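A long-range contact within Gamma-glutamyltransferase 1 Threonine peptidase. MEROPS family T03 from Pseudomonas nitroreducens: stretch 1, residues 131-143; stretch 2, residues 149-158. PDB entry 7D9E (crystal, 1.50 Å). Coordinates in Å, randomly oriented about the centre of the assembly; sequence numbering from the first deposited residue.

Stretch 1 (131-143) KDTIYYDAYAPLT
Stretch 2 149-158: ELKAMGYTLE

Two parallel strands, 133-136 and 156-158, form the joint, their N-to-C directions 25° apart and their axes approaching to 4.7 Å. Thr133 pairs with Thr156 (CA to CA 4.6 Å), Ile134 with Leu157 and Tyr135 with Glu158 (CA to CA 4.9 Å each); 592 Å² is buried in all.

Asp132 enters the ladder from a left-handed backbone (phi/psi 53/32). Its O accepts from Thr156 N at 2.8 Å, while its m side chain turns OD2 to a water, 2.5 Å away, that also donates to Gly154 O. That glycine ends the helix of stretch 2 in a Schellman motif at 118/11, where a CB would jam against the preceding carbonyl.

Thr133 (-105/124, m) stands beside Thr156, also m, on the same face of the sheet, with Thr133 OG1 4.0 Å from Thr156 CB; beta-branched residues suit such extended backbone. Ile134 (-106/127) works both backbone groups: its N donates to Thr156 O at 2.8 Å, and its O accepts from Glu158 N at 3.0 Å. On the opposite face from the threonines, its m,t side chain places CD1 over the Tyr155 ring, 3.5 Å from the centroid, a CH-pi contact. The same CD1 lies 4.2 Å from Leu150 CD1, and Ile134 CB lies 3.9 Å from Leu157 CD2.

Tyr135 (-95/143, m) returns to the threonine face, its CD1 4.0 Å from Glu158 CB, the last side-chain atom modelled there. Tyr136 (-137/166) closes the ladder, N to Glu158 O at 3.0 Å. Its p rotamer lays CE2 3.9 Å from Leu157 CB, and a water links its OH (2.7 Å) to Leu157 O (2.8 Å).

After a turn braced by Ala140 N to Asp137 OD1 (3.0 Å), buried Leu142 (m,t) points back toward stretch 2. Its CD1 reaches Leu157 CD2 at 4.1 Å and Leu150 CD1 at 4.2 Å, completing an apolar cluster with Ile134 that joins helix to strand.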

ATOM      1  N   LYS B 131       8.616   5.915  21.172  1.00 30.21           N
ATOM      2  CA  LYS B 131       9.591   6.981  21.361  1.00 30.08           C
ATOM      3  C   LYS B 131      10.993   6.550  20.944  1.00 30.88           C
ATOM      4  O   LYS B 131      11.508   5.528  21.409  1.00 29.73           O
ATOM      5  CB  LYS B 131       9.593   7.407  22.827  1.00 31.99           C
ATOM      6  CG  LYS B 131      10.699   8.376  23.187  1.00 30.84           C
ATOM      7  CD  LYS B 131      10.559   8.871  24.627  1.00 35.06           C
ATOM      8  CE  LYS B 131      11.659   9.845  24.959  1.00 37.03           C
ATOM      9  NZ  LYS B 131      11.516  10.339  26.353  1.00 49.33           N
ATOM     10  N   ASP B 132      11.603   7.348  20.065  1.00 26.65           N
ATOM     11  CA  ASP B 132      13.025   7.233  19.721  1.00 24.85           C
ATOM     12  C   ASP B 132      13.410   5.827  19.283  1.00 27.94           C
ATOM     13  O   ASP B 132      14.541   5.381  19.487  1.00 26.78           O
ATOM     14  CB  ASP B 132      13.911   7.718  20.868  1.00 32.88           C
ATOM     15  CG  ASP B 132      13.796   9.208  21.088  1.00 31.68           C
ATOM     16  OD1 ASP B 132      13.320   9.899  20.163  1.00 33.12           O
ATOM     17  OD2 ASP B 132      14.187   9.686  22.173  1.00 33.71           O
ATOM     18  N   THR B 133      12.476   5.129  18.657  1.00 23.84           N
ATOM     19  CA  THR B 133      12.687   3.764  18.198  1.00 21.72           C
ATOM     20  C   THR B 133      12.862   3.768  16.686  1.00 21.44           C
ATOM     21  O   THR B 133      12.015   4.295  15.948  1.00 21.35           O
ATOM     22  CB  THR B 133      11.504   2.895  18.621  1.00 25.17           C
ATOM     23  OG1 THR B 133      11.449   2.850  20.053  1.00 27.34           O
ATOM     24  CG2 THR B 133      11.646   1.486  18.072  1.00 27.05           C
ATOM     25  N   ILE B 134      13.983   3.220  16.230  1.00 19.95           N
ATOM     26  CA  ILE B 134      14.244   3.013  14.814  1.00 20.61           C
ATOM     27  C   ILE B 134      14.092   1.532  14.511  1.00 20.76           C
ATOM     28  O   ILE B 134      14.727   0.682  15.154  1.00 20.86           O
ATOM     29  CB  ILE B 134      15.646   3.504  14.413  1.00 18.96           C
ATOM     30  CG1 ILE B 134      15.794   4.999  14.684  1.00 20.26           C
ATOM     31  CG2 ILE B 134      15.893   3.225  12.926  1.00 21.05           C
ATOM     32  CD1 ILE B 134      17.228   5.505  14.572  1.00 23.05           C
ATOM     33  N   TYR B 135      13.269   1.231  13.518  1.00 19.42           N
ATOM     34  CA  TYR B 135      13.015  -0.137  13.090  1.00 18.65           C
ATOM     35  C   TYR B 135      13.920  -0.496  11.922  1.00 18.05           C
ATOM     36  O   TYR B 135      14.188   0.330  11.037  1.00 18.19           O
ATOM     37  CB  TYR B 135      11.548  -0.308  12.679  1.00 18.00           C
ATOM     38  CG  TYR B 135      10.601  -0.138  13.822  1.00 20.50           C
ATOM     39  CD1 TYR B 135      10.396  -1.164  14.737  1.00 20.95           C
ATOM     40  CD2 TYR B 135       9.929   1.050  14.012  1.00 23.52           C
ATOM     41  CE1 TYR B 135       9.537  -1.007  15.806  1.00 26.84           C
ATOM     42  CE2 TYR B 135       9.069   1.214  15.077  1.00 25.80           C
ATOM     43  CZ  TYR B 135       8.881   0.181  15.966  1.00 25.87           C
ATOM     44  OH  TYR B 135       8.028   0.352  17.030  1.00 30.38           O
ATOM     45  N   TYR B 136      14.370  -1.750  11.921  1.00 18.46           N
ATOM     46  CA  TYR B 136      15.175  -2.299  10.837  1.00 18.34           C
ATOM     47  C   TYR B 136      14.647  -3.697  10.537  1.00 19.99           C
ATOM     48  O   TYR B 136      13.862  -4.265  11.310  1.00 19.50           O
ATOM     49  CB  TYR B 136      16.676  -2.333  11.196  1.00 20.83           C
ATOM     50  CG  TYR B 136      17.056  -3.189  12.388  1.00 20.54           C
ATOM     51  CD1 TYR B 136      17.318  -4.548  12.239  1.00 20.96           C
ATOM     52  CD2 TYR B 136      17.188  -2.636  13.665  1.00 21.10           C
ATOM     53  CE1 TYR B 136      17.680  -5.329  13.311  1.00 25.96           C
ATOM     54  CE2 TYR B 136      17.546  -3.419  14.753  1.00 23.55           C
ATOM     55  CZ  TYR B 136      17.793  -4.764  14.569  1.00 25.13           C
ATOM     56  OH  TYR B 136      18.161  -5.555  15.643  1.00 28.33           O
ATOM     57  N   ASP B 137      15.054  -4.251   9.390  1.00 18.30           N
ATOM     58  CA  ASP B 137      14.646  -5.604   9.022  1.00 19.34           C
ATOM     59  C   ASP B 137      15.834  -6.566   9.053  1.00 19.10           C
ATOM     60  O   ASP B 137      16.997  -6.176   9.213  1.00 20.44           O
ATOM     61  CB  ASP B 137      13.873  -5.652   7.686  1.00 18.64           C
ATOM     62  CG  ASP B 137      14.681  -5.247   6.475  1.00 19.41           C
ATOM     63  OD1 ASP B 137      15.914  -5.059   6.562  1.00 19.73           O
ATOM     64  OD2 ASP B 137      14.071  -5.131   5.384  1.00 17.38           O
ATOM     65  N   ALA B 138      15.523  -7.853   8.949  1.00 19.56           N
ATOM     66  CA  ALA B 138      16.573  -8.860   8.991  1.00 22.46           C
ATOM     67  C   ALA B 138      17.309  -8.963   7.665  1.00 19.14           C
ATOM     68  O   ALA B 138      18.404  -9.537   7.618  1.00 22.47           O
ATOM     69  CB  ALA B 138      15.987 -10.208   9.408  1.00 27.79           C
ATOM     70  N   TYR B 139      16.717  -8.440   6.589  1.00 19.56           N
ATOM     71  CA  TYR B 139      17.407  -8.368   5.306  1.00 19.06           C
ATOM     72  C   TYR B 139      18.657  -7.501   5.383  1.00 19.15           C
ATOM     73  O   TYR B 139      19.707  -7.869   4.841  1.00 20.99           O
ATOM     74  CB  TYR B 139      16.424  -7.856   4.240  1.00 18.58           C
ATOM     75  CG  TYR B 139      17.109  -7.340   3.001  1.00 16.84           C
ATOM     76  CD1 TYR B 139      17.500  -8.199   1.984  1.00 16.73           C
ATOM     77  CD2 TYR B 139      17.338  -5.984   2.842  1.00 16.10           C
ATOM     78  CE1 TYR B 139      18.134  -7.720   0.863  1.00 22.34           C
ATOM     79  CE2 TYR B 139      17.979  -5.502   1.731  1.00 16.66           C
ATOM     80  CZ  TYR B 139      18.360  -6.371   0.735  1.00 20.36           C
ATOM     81  OH  TYR B 139      19.003  -5.900  -0.388  1.00 23.17           O
ATOM     82  N   ALA B 140      18.569  -6.348   6.050  1.00 18.98           N
ATOM     83  CA  ALA B 140      19.693  -5.417   6.171  1.00 19.99           C
ATOM     84  C   ALA B 140      19.665  -4.796   7.555  1.00 20.19           C
ATOM     85  O   ALA B 140      19.325  -3.620   7.725  1.00 19.68           O
ATOM     86  CB  ALA B 140      19.625  -4.346   5.084  1.00 20.29           C
ATOM     87  N   PRO B 141      20.012  -5.564   8.577  1.00 20.62           N
ATOM     88  CA  PRO B 141      19.871  -5.055   9.942  1.00 22.32           C
ATOM     89  C   PRO B 141      20.866  -3.946  10.233  1.00 20.78           C
ATOM     90  O   PRO B 141      21.932  -3.855   9.617  1.00 23.16           O
ATOM     91  CB  PRO B 141      20.152  -6.283  10.811  1.00 24.73           C
ATOM     92  CG  PRO B 141      20.984  -7.173   9.945  1.00 24.27           C
ATOM     93  CD  PRO B 141      20.472  -6.965   8.546  1.00 23.26           C
ATOM     94  N   LEU B 142      20.492  -3.086  11.173  1.00 23.24           N
ATOM     95  CA  LEU B 142      21.426  -2.102  11.694  1.00 22.89           C
ATOM     96  C   LEU B 142      22.462  -2.801  12.560  1.00 26.08           C
ATOM     97  O   LEU B 142      22.121  -3.529  13.499  1.00 30.02           O
ATOM     98  CB  LEU B 142      20.677  -1.055  12.512  1.00 24.76           C
ATOM     99  CG  LEU B 142      20.000   0.025  11.673  1.00 24.91           C
ATOM    100  CD1 LEU B 142      19.062   0.878  12.528  1.00 24.49           C
ATOM    101  CD2 LEU B 142      21.015   0.893  10.966  1.00 26.16           C
ATOM    102  N   THR B 143      23.734  -2.589  12.236  1.00 23.60           N
ATOM    103  CA  THR B 143      24.813  -3.240  12.955  1.00 26.32           C
ATOM    104  C   THR B 143      26.026  -2.324  12.967  1.00 28.49           C
ATOM    105  O   THR B 143      26.063  -1.287  12.292  1.00 29.05           O
ATOM    106  CB  THR B 143      25.215  -4.571  12.305  1.00 34.11           C
ATOM    107  OG1 THR B 143      25.770  -4.312  11.010  1.00 38.09           O
ATOM    108  CG2 THR B 143      24.030  -5.508  12.175  1.00 43.06           C
ATOM    109  N   GLU B 149      26.567   4.194  17.039  1.00 26.45           N
ATOM    110  CA  GLU B 149      26.412   5.636  17.150  1.00 27.47           C
ATOM    111  C   GLU B 149      24.956   6.018  17.386  1.00 30.42           C
ATOM    112  O   GLU B 149      24.663   6.882  18.222  1.00 29.63           O
ATOM    113  CB  GLU B 149      26.938   6.364  15.921  1.00 28.59           C
ATOM    114  CG  GLU B 149      26.918   7.872  16.179  1.00 29.39           C
ATOM    115  CD  GLU B 149      27.643   8.687  15.143  1.00 41.84           C
ATOM    116  OE1 GLU B 149      28.418   8.098  14.364  1.00 36.77           O
ATOM    117  OE2 GLU B 149      27.444   9.920  15.123  1.00 41.36           O
ATOM    118  N   LEU B 150      24.029   5.400  16.654  1.00 27.76           N
ATOM    119  CA  LEU B 150      22.622   5.727  16.865  1.00 24.29           C
ATOM    120  C   LEU B 150      22.215   5.435  18.303  1.00 23.62           C
ATOM    121  O   LEU B 150      21.495   6.223  18.923  1.00 26.14           O
ATOM    122  CB  LEU B 150      21.732   4.963  15.896  1.00 22.40           C
ATOM    123  CG  LEU B 150      21.821   5.366  14.436  1.00 25.64           C
ATOM    124  CD1 LEU B 150      21.119   4.357  13.557  1.00 23.50           C
ATOM    125  CD2 LEU B 150      21.245   6.767  14.231  1.00 25.90           C
ATOM    126  N   LYS B 151      22.672   4.306  18.852  1.00 26.46           N
ATOM    127  CA  LYS B 151      22.370   4.000  20.247  1.00 26.20           C
ATOM    128  C   LYS B 151      22.993   5.035  21.178  1.00 29.77           C
ATOM    129  O   LYS B 151      22.377   5.434  22.175  1.00 32.54           O
ATOM    130  CB  LYS B 151      22.848   2.592  20.595  1.00 29.17           C
ATOM    131  CG  LYS B 151      22.002   1.499  19.938  1.00 28.87           C
ATOM    132  CD  LYS B 151      22.242   0.137  20.578  1.00 39.07           C
ATOM    133  CE  LYS B 151      22.856  -0.840  19.612  1.00 48.35           C
ATOM    134  NZ  LYS B 151      22.586  -2.251  20.031  1.00 59.13           N
ATOM    135  N   ALA B 152      24.196   5.512  20.843  1.00 29.07           N
ATOM    136  CA  ALA B 152      24.839   6.558  21.638  1.00 33.25           C
ATOM    137  C   ALA B 152      24.057   7.869  21.606  1.00 31.14           C
ATOM    138  O   ALA B 152      24.062   8.611  22.599  1.00 32.19           O
ATOM    139  CB  ALA B 152      26.271   6.781  21.146  1.00 35.52           C
ATOM    140  N   MET B 153      23.401   8.185  20.480  1.00 33.47           N
ATOM    141  CA  MET B 153      22.535   9.362  20.432  1.00 31.12           C
ATOM    142  C   MET B 153      21.297   9.214  21.314  1.00 28.62           C
ATOM    143  O   MET B 153      20.692  10.230  21.692  1.00 28.31           O
ATOM    144  CB  MET B 153      22.063   9.682  19.007  1.00 27.61           C
ATOM    145  CG  MET B 153      23.139   9.736  17.935  1.00 29.72           C
ATOM    146  SD  MET B 153      22.605  10.536  16.405  1.00 34.48           S
ATOM    147  CE  MET B 153      22.174  12.172  16.984  1.00 32.28           C
ATOM    148  N   GLY B 154      20.896   7.979  21.627  1.00 28.49           N
ATOM    149  CA  GLY B 154      19.753   7.715  22.477  1.00 30.26           C
ATOM    150  C   GLY B 154      18.624   6.952  21.807  1.00 26.62           C
ATOM    151  O   GLY B 154      17.529   6.843  22.370  1.00 28.49           O
ATOM    152  N   TYR B 155      18.866   6.421  20.613  1.00 25.49           N
ATOM    153  CA  TYR B 155      17.848   5.647  19.921  1.00 26.97           C
ATOM    154  C   TYR B 155      17.793   4.209  20.423  1.00 24.80           C
ATOM    155  O   TYR B 155      18.808   3.619  20.813  1.00 27.33           O
ATOM    156  CB  TYR B 155      18.144   5.598  18.423  1.00 23.59           C
ATOM    157  CG  TYR B 155      17.896   6.891  17.684  1.00 21.00           C
ATOM    158  CD1 TYR B 155      16.607   7.347  17.446  1.00 22.86           C
ATOM    159  CD2 TYR B 155      18.952   7.650  17.201  1.00 23.04           C
ATOM    160  CE1 TYR B 155      16.389   8.515  16.756  1.00 24.62           C
ATOM    161  CE2 TYR B 155      18.744   8.812  16.514  1.00 22.55           C
ATOM    162  CZ  TYR B 155      17.453   9.247  16.291  1.00 22.26           C
ATOM    163  OH  TYR B 155      17.213  10.406  15.594  1.00 22.63           O
ATOM    164  N   THR B 156      16.586   3.646  20.401  1.00 24.73           N
ATOM    165  CA  THR B 156      16.365   2.213  20.563  1.00 23.10           C
ATOM    166  C   THR B 156      16.217   1.625  19.168  1.00 24.97           C
ATOM    167  O   THR B 156      15.460   2.158  18.352  1.00 23.63           O
ATOM    168  CB  THR B 156      15.091   1.953  21.366  1.00 29.23           C
ATOM    169  OG1 THR B 156      15.241   2.461  22.699  1.00 31.70           O
ATOM    170  CG2 THR B 156      14.779   0.467  21.425  1.00 37.43           C
ATOM    171  N   LEU B 157      16.955   0.556  18.882  1.00 24.00           N
ATOM    172  CA  LEU B 157      16.899  -0.099  17.582  1.00 23.38           C
ATOM    173  C   LEU B 157      16.178  -1.428  17.736  1.00 26.78           C
ATOM    174  O   LEU B 157      16.546  -2.236  18.599  1.00 29.19           O
ATOM    175  CB  LEU B 157      18.301  -0.349  17.028  1.00 22.90           C
ATOM    176  CG  LEU B 157      19.253   0.843  17.099  1.00 24.44           C
ATOM    177  CD1 LEU B 157      20.586   0.478  16.480  1.00 24.87           C
ATOM    178  CD2 LEU B 157      18.681   2.061  16.424  1.00 23.70           C
ATOM    179  N   GLU B 158      15.164  -1.657  16.899  1.00 23.51           N
ATOM    180  CA  GLU B 158      14.347  -2.858  16.972  1.00 23.80           C
ATOM    181  C   GLU B 158      14.225  -3.519  15.606  1.00 22.47           C
ATOM    182  O   GLU B 158      13.895  -2.859  14.614  1.00 22.00           O
ATOM    183  CB  GLU B 158      12.933  -2.541  17.490  1.00 27.39           C
TER
HETATM  184  O   HOH W   1      15.687   8.647  23.876  1.00 48.99           O
HETATM  185  O   HOH W   2      17.682  -4.813  18.174  1.00 48.78           O